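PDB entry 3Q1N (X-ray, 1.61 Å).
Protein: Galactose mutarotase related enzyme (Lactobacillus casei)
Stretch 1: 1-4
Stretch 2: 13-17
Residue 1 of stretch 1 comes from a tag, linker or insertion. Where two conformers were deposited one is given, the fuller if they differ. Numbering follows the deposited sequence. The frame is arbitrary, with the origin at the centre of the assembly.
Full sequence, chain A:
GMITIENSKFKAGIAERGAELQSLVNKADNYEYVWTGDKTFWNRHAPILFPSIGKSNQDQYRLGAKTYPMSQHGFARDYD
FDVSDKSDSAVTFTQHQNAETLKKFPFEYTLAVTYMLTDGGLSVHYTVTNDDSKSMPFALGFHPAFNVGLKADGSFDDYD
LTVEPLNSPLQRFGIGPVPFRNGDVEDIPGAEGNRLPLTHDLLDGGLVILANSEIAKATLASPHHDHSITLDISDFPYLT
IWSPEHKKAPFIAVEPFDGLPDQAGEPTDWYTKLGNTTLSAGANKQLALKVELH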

# COMPACT_ATOMS: atom_id res chain seq x y z
N GLY A 1 18.67 5.28 -10.45
CA GLY A 1 17.82 5.84 -11.56
C GLY A 1 16.47 6.28 -10.98
O GLY A 1 15.73 5.49 -10.40
N MSE A 2 16.18 7.57 -11.13
CA MSE A 2 14.97 8.19 -10.59
C MSE A 2 14.36 9.11 -11.64
O MSE A 2 15.08 9.62 -12.51
N ILE A 3 13.06 9.34 -11.51
CA ILE A 3 12.36 10.20 -12.41
C ILE A 3 11.65 11.23 -11.53
O ILE A 3 11.08 10.89 -10.47
N THR A 4 11.66 12.47 -11.97
CA THR A 4 10.84 13.46 -11.29
C THR A 4 9.71 13.94 -12.20
O THR A 4 9.87 14.01 -13.42
N GLY A 13 9.28 12.45 -6.74
CA GLY A 13 10.43 11.67 -7.20
C GLY A 13 10.08 10.21 -7.06
O GLY A 13 9.51 9.80 -6.02
N ILE A 14 10.31 9.47 -8.14
CA ILE A 14 9.94 8.05 -8.22
C ILE A 14 11.14 7.27 -8.72
O ILE A 14 11.73 7.60 -9.76
N ALA A 15 11.49 6.22 -8.00
CA ALA A 15 12.62 5.36 -8.37
C ALA A 15 12.20 4.34 -9.40
O ALA A 15 11.12 3.72 -9.29
N GLU A 16 13.05 4.15 -10.41
CA GLU A 16 12.82 3.12 -11.39
C GLU A 16 12.77 1.77 -10.71
O GLU A 16 11.96 0.92 -11.06
N ARG A 17 13.58 1.59 -9.67
CA ARG A 17 13.52 0.37 -8.87
C ARG A 17 12.20 0.29 -8.10
O ARG A 17 11.90 1.15 -7.28

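Stretch 2 runs antiparallel to stretch 1, and because residues 2-4 and 13-15 are neighbouring strands of one sheet, their side chains lie above and below the sheet. Gly13, paired with Thr4, has no side chain. Its CA is 3.4 Å from Ile3 O in a CA-H...O contact and 4.4 Å from Thr4 CG2 (chi1 p). A CB here would have room, so the contact does not demand glycine.

Ile14 pairs with Ile3, and both side chains lie on the face opposite that of Met2, Thr4 and Ala15. The main chains make two hydrogen bonds, Ile3 N to Ile14 O and Ile14 N to Ile3 O, each 2.8 Å. Both isoleucines have chi1 in m; chi2 of Ile3 is also m, whereas that of Ile14, at 102°, lies between wells and leaves Ile14 CD1 3.9 Å from Ile3 O. Branching at CB suits both to the extended backbone.

Ala15 faces Met2, a selenomethionine with chi1 m, chi2 t and chi3 m. Ala15 CB is 4.5 Å from Met2 CG, a loose apolar contact between a short side chain and a long one.

At Glu16 the strand has ended, but Glu16 N still donates to Gly1 O, at 3.0 Å. The CA-to-CB bond points sideways, and chi1 m with chi2 t extends the chain so that Glu16 OE2 lies 3.9 Å from Ile3 CD1 and Glu16 OE1 3.6 Å from Gly1 CA. On Gly1, a tag residue, an ideal CB would clash with Glu16 OE1, at 2.2 Å. The carboxylate makes no hydrogen bond to stretch 1.

Arg17 also starts sideways, but its end leads away, with chi1 t followed by chi2 and chi3 p. Its link to stretch 1 is through water 1, which donates to Gly1 O at 2.7 Å and accepts from Arg17 N at 3.0 Å.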

# COMPACT_ATOMS: atom_id res chain seq x y z
CB MSE A 2 15.33 9.03 -9.37
CG MSE A 2 15.65 8.22 -8.11
SE MSE A 2 15.67 9.40 -6.58
CE MSE A 2 17.52 10.05 -6.76
CB ILE A 3 11.28 9.42 -13.19
CG1 ILE A 3 11.93 8.32 -14.05
CG2 ILE A 3 10.43 10.34 -14.04
CD1 ILE A 3 12.79 8.84 -15.21
CB THR A 4 11.68 14.65 -10.78
OG1 THR A 4 12.22 15.40 -11.86
CG2 THR A 4 12.82 14.18 -9.84
CB ILE A 14 8.74 7.76 -9.17
CG1 ILE A 14 7.53 8.64 -8.86
CG2 ILE A 14 8.34 6.28 -9.09
CD1 ILE A 14 7.38 9.81 -9.84
CB ALA A 15 13.15 4.65 -7.14
CB GLU A 16 13.94 3.15 -12.44
CG GLU A 16 13.81 4.39 -13.34
CD GLU A 16 15.02 4.66 -14.24
OE1 GLU A 16 16.06 4.00 -14.09
OE2 GLU A 16 14.93 5.58 -15.08
CB ARG A 17 14.73 0.26 -7.92
CG ARG A 17 14.62 -0.93 -6.94
CD ARG A 17 14.64 -2.28 -7.64
NE ARG A 17 15.81 -2.51 -8.45
CZ ARG A 17 16.93 -3.11 -8.01
NH1 ARG A 17 16.99 -3.53 -6.75
NH2 ARG A 17 17.97 -3.28 -8.82
O HOH W 1 16.08 3.14 -9.09